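Local coordinates for protein mevalonate kinase, putative (Leishmania major, PDB 2HFS) that probably phosphorylates (R)-mevalonate with ATP to give (R)-5-phosphomevalonate, an early step of isoprenoid and sterol biosynthesis, as a member of the GHMP kinase family, at residues 58-63 with 73-78; 210-213 with 218-221; 263-268 with 313-318. All coordinates share one frame; numbering follows the deposited sequence.

Contact 1: 58-63 with 73-78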
loop_
_atom_site.group_PDB
_atom_site.type_symbol
_atom_site.label_atom_id
_atom_site.label_comp_id
_atom_site.label_asym_id
_atom_site.label_seq_id
_atom_site.Cartn_x
_atom_site.Cartn_y
_atom_site.Cartn_z
ATOM N N LEU A 58 -3.149 14.800 -21.731
ATOM C CA LEU A 58 -2.090 14.104 -21.011
ATOM C C LEU A 58 -1.749 12.813 -21.743
ATOM O O LEU A 58 -2.572 11.894 -21.838
ATOM C CB LEU A 58 -2.540 13.809 -19.563
ATOM C CG LEU A 58 -1.571 13.096 -18.616
ATOM C CD1 LEU A 58 -0.375 14.007 -18.317
ATOM C CD2 LEU A 58 -2.277 12.661 -17.330
ATOM N N GLN A 59 -0.527 12.743 -22.250
ATOM C CA GLN A 59 -0.066 11.541 -22.946
ATOM C C GLN A 59 0.658 10.634 -21.956
ATOM O O GLN A 59 1.662 11.044 -21.391
ATOM C CB GLN A 59 0.889 11.905 -24.082
ATOM C CG GLN A 59 0.355 12.940 -25.084
ATOM C CD GLN A 59 -1.055 12.642 -25.578
ATOM O OE1 GLN A 59 -1.364 11.505 -25.958
ATOM N NE2 GLN A 59 -1.914 13.661 -25.569
ATOM N N VAL A 60 0.150 9.421 -21.742
ATOM C CA VAL A 60 0.729 8.547 -20.712
ATOM C C VAL A 60 1.599 7.471 -21.303
ATOM O O VAL A 60 1.155 6.676 -22.155
ATOM C CB VAL A 60 -0.325 7.883 -19.788
ATOM C CG1 VAL A 60 0.351 6.948 -18.748
ATOM C CG2 VAL A 60 -1.156 8.916 -19.071
ATOM N N ASP A 61 2.831 7.436 -20.808
ATOM C CA ASP A 61 3.819 6.437 -21.195
ATOM C C ASP A 61 4.144 5.649 -19.932
ATOM O O ASP A 61 5.053 5.985 -19.171
ATOM C CB ASP A 61 5.031 7.132 -21.815
ATOM C CG ASP A 61 6.120 6.171 -22.259
ATOM O OD1 ASP A 61 5.890 4.927 -22.393
ATOM O OD2 ASP A 61 7.266 6.621 -22.523
ATOM N N ASP A 62 3.329 4.618 -19.704
ATOM C CA ASP A 62 3.330 3.856 -18.465
ATOM C C ASP A 62 4.280 2.678 -18.597
ATOM O O ASP A 62 3.971 1.656 -19.264
ATOM C CB ASP A 62 1.899 3.382 -18.142
ATOM C CG ASP A 62 1.745 2.883 -16.712
ATOM O OD1 ASP A 62 2.769 2.534 -16.074
ATOM O OD2 ASP A 62 0.621 2.793 -16.165
ATOM N N GLN A 63 5.440 2.817 -17.959
ATOM C CA GLN A 63 6.477 1.791 -18.021
ATOM C C GLN A 63 6.796 1.101 -16.696
ATOM O O GLN A 63 7.816 0.434 -16.563
ATOM C CB GLN A 63 7.745 2.358 -18.650
ATOM C CG GLN A 63 7.496 3.067 -19.952
ATOM C CD GLN A 63 8.604 2.885 -20.953
ATOM O OE1 GLN A 63 9.713 2.448 -20.612
ATOM N NE2 GLN A 63 8.307 3.224 -22.217
ATOM N N GLN A 73 -5.843 -3.366 -17.387
ATOM C CA GLN A 73 -7.074 -3.512 -16.625
ATOM C C GLN A 73 -7.420 -2.296 -15.729
ATOM O O GLN A 73 -8.585 -2.112 -15.353
ATOM C CB GLN A 73 -7.015 -4.831 -15.839
ATOM C CG GLN A 73 -7.489 -6.108 -16.596
ATOM C CD GLN A 73 -7.071 -6.219 -18.077
ATOM O OE1 GLN A 73 -7.708 -5.627 -18.962
ATOM N NE2 GLN A 73 -6.050 -7.028 -18.347
ATOM N N LYS A 74 -6.417 -1.467 -15.414
ATOM C CA LYS A 74 -6.592 -0.273 -14.577
ATOM C C LYS A 74 -6.623 1.053 -15.339
ATOM O O LYS A 74 -6.900 2.101 -14.758
ATOM C CB LYS A 74 -5.489 -0.211 -13.527
ATOM C CG LYS A 74 -5.556 -1.328 -12.496
ATOM C CD LYS A 74 -6.786 -1.181 -11.632
ATOM C CE LYS A 74 -6.810 -2.218 -10.534
ATOM N NZ LYS A 74 -5.947 -1.811 -9.391
ATOM N N ARG A 75 -6.358 0.999 -16.636
ATOM C CA ARG A 75 -6.212 2.208 -17.453
ATOM C C ARG A 75 -7.407 3.172 -17.372
ATOM O O ARG A 75 -7.215 4.390 -17.232
ATOM C CB ARG A 75 -5.857 1.831 -18.900
ATOM C CG ARG A 75 -5.528 2.991 -19.848
ATOM C CD ARG A 75 -4.522 4.022 -19.345
ATOM N NE ARG A 75 -4.493 5.151 -20.271
ATOM C CZ ARG A 75 -4.293 6.418 -19.932
ATOM N NH1 ARG A 75 -4.053 6.770 -18.672
ATOM N NH2 ARG A 75 -4.336 7.341 -20.865
ATOM N N ASP A 76 -8.630 2.649 -17.461
ATOM C CA ASP A 76 -9.813 3.511 -17.432
ATOM C C ASP A 76 -9.899 4.252 -16.098
ATOM O O ASP A 76 -10.156 5.457 -16.087
ATOM C CB ASP A 76 -11.093 2.734 -17.737
ATOM C CG ASP A 76 -11.180 2.289 -19.206
ATOM O OD1 ASP A 76 -10.409 2.810 -20.054
ATOM O OD2 ASP A 76 -12.004 1.436 -19.608
ATOM N N GLU A 77 -9.640 3.539 -14.993
ATOM C CA GLU A 77 -9.593 4.144 -13.650
ATOM C C GLU A 77 -8.476 5.164 -13.534
ATOM O O GLU A 77 -8.656 6.236 -12.934
ATOM C CB GLU A 77 -9.410 3.075 -12.564
ATOM C CG GLU A 77 -10.567 2.106 -12.395
ATOM C CD GLU A 77 -10.117 0.797 -11.753
ATOM O OE1 GLU A 77 -9.846 0.768 -10.523
ATOM O OE2 GLU A 77 -10.026 -0.207 -12.486
ATOM N N GLN A 78 -7.310 4.815 -14.082
ATOM C CA GLN A 78 -6.196 5.751 -14.126
ATOM C C GLN A 78 -6.542 7.066 -14.817
ATOM O O GLN A 78 -6.167 8.132 -14.327
ATOM C CB GLN A 78 -4.976 5.143 -14.789
ATOM C CG GLN A 78 -3.758 5.996 -14.611
ATOM C CD GLN A 78 -2.592 5.436 -15.347
ATOM O OE1 GLN A 78 -2.647 5.314 -16.567
ATOM N NE2 GLN A 78 -1.529 5.072 -14.614
HETATM O O HOH W 1 -4.339 10.163 -20.348
HETATM O O HOH W 2 -1.452 3.130 -17.624
#
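V60 lays its branched end over one face of the R75 guanidinium, with CG2 3.6 Å from NH1, while its other methyl, CG1, stands 4.1 Å from OE1 of Q78. The guanidinium face, weak as a hydrogen-bond site, can take aliphatic carbon against it while the N-H groups at the rim stay available. NH1 donates to Q78 OE1 within the helix, 2.9 Å away, in a bent bond (N-H...O 138°) with the donor tilted from the carbonyl plane, and NH2 reaches an in-plane water that donates in turn to the carbonyl O of L58. R75 gets there because its chain bends at chi2 (49°). A second water donates to both D62 OD2 and Q78 OE1, whereas the direct bond from Q78 NE2 to D62 OD2 is weak at 3.5 Å. The stronger partners of these two side chains lie outside: R64 forms a salt bridge with D62, and D118 accepts from Q78 NE2. Strand 58-62 and helix 70-88 open a beta-alpha-beta unit completed by the parallel strand 97-103, whose I102 touches both V60 and Q78. The polar link between the two segments thus runs mainly through two waters, with V60 on the guanidinium adding a nonpolar contact.

Contact 2: 210-213 with 218-221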
loop_
_atom_site.group_PDB
_atom_site.type_symbol
_atom_site.label_atom_id
_atom_site.label_comp_id
_atom_site.label_asym_id
_atom_site.label_seq_id
_atom_site.Cartn_x
_atom_site.Cartn_y
_atom_site.Cartn_z
ATOM N N LYS A 210 -21.466 -8.349 8.295
ATOM C CA LYS A 210 -22.508 -9.344 8.445
ATOM C C LYS A 210 -22.160 -10.373 9.536
ATOM O O LYS A 210 -23.002 -10.707 10.376
ATOM C CB LYS A 210 -22.772 -10.024 7.099
HETATM N N MSE A 211 -20.922 -10.861 9.545
HETATM C CA MSE A 211 -20.538 -11.817 10.581
HETATM C C MSE A 211 -20.666 -11.193 11.973
HETATM O O MSE A 211 -21.078 -11.851 12.930
HETATM C CB MSE A 211 -19.115 -12.324 10.364
HETATM C CG MSE A 211 -18.699 -13.319 11.437
HETATM SE SE MSE A 211 -16.785 -13.273 11.642
HETATM C CE MSE A 211 -16.584 -14.651 13.106
ATOM N N LYS A 212 -20.301 -9.925 12.084
ATOM C CA LYS A 212 -20.467 -9.186 13.329
ATOM C C LYS A 212 -21.950 -9.125 13.731
ATOM O O LYS A 212 -22.290 -9.448 14.869
ATOM C CB LYS A 212 -19.878 -7.786 13.213
ATOM C CG LYS A 212 -19.754 -7.074 14.536
ATOM C CD LYS A 212 -19.140 -5.698 14.344
ATOM C CE LYS A 212 -18.919 -5.038 15.686
ATOM N NZ LYS A 212 -18.325 -3.660 15.596
ATOM N N GLN A 213 -22.821 -8.747 12.787
ATOM C CA GLN A 213 -24.294 -8.774 12.987
ATOM C C GLN A 213 -24.843 -10.148 13.353
ATOM O O GLN A 213 -25.852 -10.254 14.054
ATOM C CB GLN A 213 -25.029 -8.300 11.733
ATOM C CG GLN A 213 -24.968 -6.818 11.451
ATOM C CD GLN A 213 -25.908 -6.437 10.319
ATOM O OE1 GLN A 213 -25.755 -6.914 9.196
ATOM N NE2 GLN A 213 -26.879 -5.589 10.614
ATOM N N GLN A 218 -19.066 -13.232 19.473
ATOM C CA GLN A 218 -17.844 -13.868 18.971
ATOM C C GLN A 218 -16.947 -12.827 18.329
ATOM O O GLN A 218 -15.742 -12.781 18.619
ATOM C CB GLN A 218 -18.099 -15.030 18.000
ATOM C CG GLN A 218 -16.811 -15.877 17.798
ATOM C CD GLN A 218 -16.944 -17.079 16.847
ATOM O OE1 GLN A 218 -17.935 -17.807 16.878
ATOM N NE2 GLN A 218 -15.916 -17.299 16.034
ATOM N N PHE A 219 -17.535 -11.979 17.481
ATOM C CA PHE A 219 -16.779 -10.925 16.823
ATOM C C PHE A 219 -16.071 -10.014 17.840
ATOM O O PHE A 219 -14.871 -9.780 17.733
ATOM C CB PHE A 219 -17.623 -10.123 15.834
ATOM C CG PHE A 219 -16.813 -9.166 15.013
ATOM C CD1 PHE A 219 -16.431 -7.933 15.531
ATOM C CD2 PHE A 219 -16.391 -9.514 13.730
ATOM C CE1 PHE A 219 -15.652 -7.055 14.774
ATOM C CE2 PHE A 219 -15.614 -8.640 12.976
ATOM C CZ PHE A 219 -15.254 -7.415 13.500
ATOM N N LYS A 220 -16.808 -9.540 18.838
ATOM C CA LYS A 220 -16.230 -8.715 19.886
ATOM C C LYS A 220 -15.062 -9.431 20.544
ATOM O O LYS A 220 -14.063 -8.804 20.894
ATOM C CB LYS A 220 -17.288 -8.326 20.932
ATOM C CG LYS A 220 -16.745 -7.510 22.102
ATOM C CD LYS A 220 -16.099 -6.190 21.678
ATOM C CE LYS A 220 -15.777 -5.335 22.909
ATOM N NZ LYS A 220 -14.870 -4.207 22.573
ATOM N N ARG A 221 -15.172 -10.751 20.709
ATOM C CA ARG A 221 -14.026 -11.494 21.249
ATOM C C ARG A 221 -12.793 -11.381 20.329
ATOM O O ARG A 221 -11.710 -11.051 20.796
ATOM C CB ARG A 221 -14.367 -12.958 21.533
ATOM C CG ARG A 221 -13.231 -13.688 22.218
ATOM C CD ARG A 221 -13.466 -15.174 22.492
ATOM N NE ARG A 221 -13.384 -16.020 21.301
ATOM C CZ ARG A 221 -14.406 -16.721 20.805
ATOM N NH1 ARG A 221 -14.236 -17.477 19.723
ATOM N NH2 ARG A 221 -15.601 -16.673 21.390
#
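K212 lies across one face of the F219 ring, its aliphatic chain rather than its charge making the contact. The two residues sit on consecutive helices joined at a short turn, the end of 201-214 packing on the start of 216-239; the CA atoms of K212 and F219 are 5.4 Å apart. CG of K212 forms a CH-pi contact 3.9 Å from the ring centroid, 28° off the ring normal. CB lies by CG and CD2 of the ring, while CD and CE run over CD1 and CE1, since the lysine is fully extended, with CG trans to its own backbone N (chi1 -168°). A long, flexible side chain suits this place: its methylenes cover an aromatic face while NZ continues to H32, with which it hydrogen-bonds. H32 also meets the F219 ring, their planes at about 50°, so the same histidine serves both partners. Phenylalanine, pointing toward the first helix and buried, supplies the broad apolar surface. M211, present as selenomethionine, approaches differently: its SE comes to the ring edge, near the ring plane, 4.3 Å from CD2 of F219. Beyond the selenium its extended chain crosses Q218, where the methyl CE of M211 lies 4.0 Å from the amide NE2 of Q218.

Contact 3: 263-268 with 313-318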
loop_
_atom_site.group_PDB
_atom_site.type_symbol
_atom_site.label_atom_id
_atom_site.label_comp_id
_atom_site.label_asym_id
_atom_site.label_seq_id
_atom_site.Cartn_x
_atom_site.Cartn_y
_atom_site.Cartn_z
ATOM N N CYS A 263 -7.552 -17.539 2.565
ATOM C CA CYS A 263 -7.892 -18.502 1.525
ATOM C C CYS A 263 -6.753 -19.543 1.356
ATOM O O CYS A 263 -5.648 -19.339 1.851
ATOM C CB CYS A 263 -8.193 -17.773 0.211
ATOM S SG CYS A 263 -6.745 -17.063 -0.600
ATOM N N ARG A 264 -7.024 -20.636 0.648
ATOM C CA ARG A 264 -6.042 -21.712 0.422
ATOM C C ARG A 264 -4.675 -21.193 -0.056
ATOM O O ARG A 264 -3.620 -21.635 0.427
ATOM C CB ARG A 264 -6.605 -22.718 -0.597
ATOM C CG ARG A 264 -5.658 -23.822 -1.021
ATOM C CD ARG A 264 -6.127 -24.591 -2.284
ATOM N NE ARG A 264 -5.963 -23.795 -3.505
ATOM C CZ ARG A 264 -6.606 -24.005 -4.658
ATOM N NH1 ARG A 264 -7.493 -24.990 -4.785
ATOM N NH2 ARG A 264 -6.370 -23.207 -5.692
ATOM N N GLU A 265 -4.710 -20.271 -1.013
ATOM C CA GLU A 265 -3.496 -19.724 -1.617
ATOM C C GLU A 265 -2.694 -18.916 -0.595
ATOM O O GLU A 265 -1.478 -19.051 -0.500
ATOM C CB GLU A 265 -3.825 -18.875 -2.847
ATOM C CG GLU A 265 -4.380 -19.669 -4.021
ATOM C CD GLU A 265 -5.882 -19.884 -3.930
ATOM O OE1 GLU A 265 -6.513 -19.351 -2.984
ATOM O OE2 GLU A 265 -6.439 -20.564 -4.821
ATOM N N LEU A 266 -3.384 -18.092 0.174
ATOM C CA LEU A 266 -2.728 -17.355 1.239
ATOM C C LEU A 266 -2.151 -18.287 2.299
ATOM O O LEU A 266 -1.036 -18.089 2.763
ATOM C CB LEU A 266 -3.686 -16.338 1.867
ATOM C CG LEU A 266 -3.956 -15.097 1.002
ATOM C CD1 LEU A 266 -5.095 -14.295 1.607
ATOM C CD2 LEU A 266 -2.700 -14.246 0.854
ATOM N N GLU A 267 -2.920 -19.293 2.702
ATOM C CA GLU A 267 -2.430 -20.231 3.714
ATOM C C GLU A 267 -1.142 -20.940 3.248
ATOM O O GLU A 267 -0.176 -21.067 4.007
ATOM C CB GLU A 267 -3.533 -21.232 4.072
ATOM C CG GLU A 267 -4.681 -20.591 4.835
ATOM C CD GLU A 267 -4.220 -19.883 6.105
ATOM O OE1 GLU A 267 -3.508 -20.512 6.940
ATOM O OE2 GLU A 267 -4.574 -18.695 6.272
ATOM N N SER A 268 -1.115 -21.356 1.989
ATOM C CA SER A 268 0.053 -22.043 1.418
ATOM C C SER A 268 1.317 -21.172 1.488
ATOM O O SER A 268 2.391 -21.615 1.934
ATOM C CB SER A 268 -0.239 -22.473 -0.024
ATOM O OG SER A 268 0.921 -22.996 -0.637
ATOM N N CYS A 313 6.296 -23.532 -3.156
ATOM C CA CYS A 313 4.997 -22.914 -3.056
ATOM C C CYS A 313 4.541 -22.371 -4.401
ATOM O O CYS A 313 4.827 -21.218 -4.729
ATOM C CB CYS A 313 5.037 -21.798 -2.011
ATOM S SG CYS A 313 3.432 -21.050 -1.731
ATOM N N PRO A 314 3.813 -23.188 -5.166
ATOM C CA PRO A 314 3.319 -22.777 -6.480
ATOM C C PRO A 314 2.326 -21.639 -6.372
ATOM O O PRO A 314 2.096 -20.922 -7.353
ATOM C CB PRO A 314 2.591 -24.025 -6.993
ATOM C CG PRO A 314 3.154 -25.146 -6.214
ATOM C CD PRO A 314 3.408 -24.571 -4.842
ATOM N N GLU A 315 1.739 -21.487 -5.190
ATOM C CA GLU A 315 0.725 -20.466 -4.942
ATOM C C GLU A 315 1.381 -19.086 -4.828
ATOM O O GLU A 315 0.700 -18.074 -4.913
ATOM C CB GLU A 315 -0.102 -20.804 -3.677
ATOM C CG GLU A 315 -1.043 -22.003 -3.818
ATOM C CD GLU A 315 -0.331 -23.359 -3.688
ATOM O OE1 GLU A 315 0.831 -23.384 -3.251
ATOM O OE2 GLU A 315 -0.941 -24.399 -4.014
ATOM N N ALA A 316 2.710 -19.053 -4.654
ATOM C CA ALA A 316 3.435 -17.782 -4.640
ATOM C C ALA A 316 3.764 -17.285 -6.058
ATOM O O ALA A 316 4.911 -17.375 -6.528
ATOM C CB ALA A 316 4.669 -17.859 -3.750
ATOM N N LYS A 317 2.738 -16.733 -6.709
ATOM C CA LYS A 317 2.772 -16.332 -8.127
ATOM C C LYS A 317 3.828 -15.241 -8.430
ATOM O O LYS A 317 4.501 -15.272 -9.460
ATOM C CB LYS A 317 1.367 -15.883 -8.565
ATOM C CG LYS A 317 1.028 -16.227 -10.026
ATOM C CD LYS A 317 -0.421 -15.879 -10.399
ATOM C CE LYS A 317 -0.871 -16.583 -11.703
ATOM N NZ LYS A 317 -1.427 -17.972 -11.496
ATOM N N PHE A 318 3.974 -14.303 -7.509
ATOM C CA PHE A 318 4.858 -13.174 -7.665
ATOM C C PHE A 318 5.539 -12.995 -6.335
ATOM O O PHE A 318 4.876 -13.013 -5.299
ATOM C CB PHE A 318 4.059 -11.917 -8.022
ATOM C CG PHE A 318 3.202 -12.075 -9.257
ATOM C CD1 PHE A 318 1.822 -12.183 -9.150
ATOM C CD2 PHE A 318 3.785 -12.146 -10.526
ATOM C CE1 PHE A 318 1.026 -12.336 -10.277
ATOM C CE2 PHE A 318 2.993 -12.298 -11.664
ATOM C CZ PHE A 318 1.619 -12.395 -11.533
#
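S268 and E315 meet at the tight end of this contact: the serine OG donates to E315 OE1 over 2.6 Å. The bond does not enter in the plane of the carboxylate; OG sits above it, 64° out. In E315, chi1 (-70°) sets CG 3.9 Å from S268 CB, and the bend at chi2 (79°) then swings the carboxylate over to the hydroxyl. The serine hydroxyl, trans to its own backbone N, points toward the turn and has a second close neighbour, C313 SG, at 3.4 Å. A small hydroxyl residue suits this spot, since it brings a donor to the glutamate without pushing helix and turn apart. C313 is buried, and its thiol side chain also touches I269, next to S268, and T272, a turn further along.

The turn is a type I beta turn from C313 to A316, following helix 299-312 and leading into strand 318-324, an outermost strand of the four-stranded antiparallel sheet. It packs against the first turns of helix 264-275, which begins at the N-cap C263, whose SG accepts from the L266 N.

Toward that helix start the contact thins. E265 and E315 cross at about a right angle and touch through their CG atoms, 4.1 Å apart, while their carboxylates diverge. E265 OE2 forms a salt bridge with the neighbouring R264 NH2 (2.8 Å), though its N-H points poorly at the oxygen. The exposed R264 stays well short of E315: the arginine NE lies 5.1 Å from the glutamate OE2.

Reading from the N terminus, contact 1 closes a short loop between strand 58-62 and helix 70-88, in the N-terminal half of the chain. Contact 2 closes the shortest loop, at the turn between helices 201-214 and 216-239, and contact 3 closes the longest, bringing the start of helix 264-275 to the turn before the last strand, 318-324. The three follow in series, none enclosing, crossing or touching another: the centres of contacts 1 and 2 are about 40 Å apart, those of 2 and 3 about 27 Å. Contact 1 thus belongs to the mixed sheet and its helices, contact 2 joins two successive helices, and contact 3 sets a helix start against the turn leading into the antiparallel sheet.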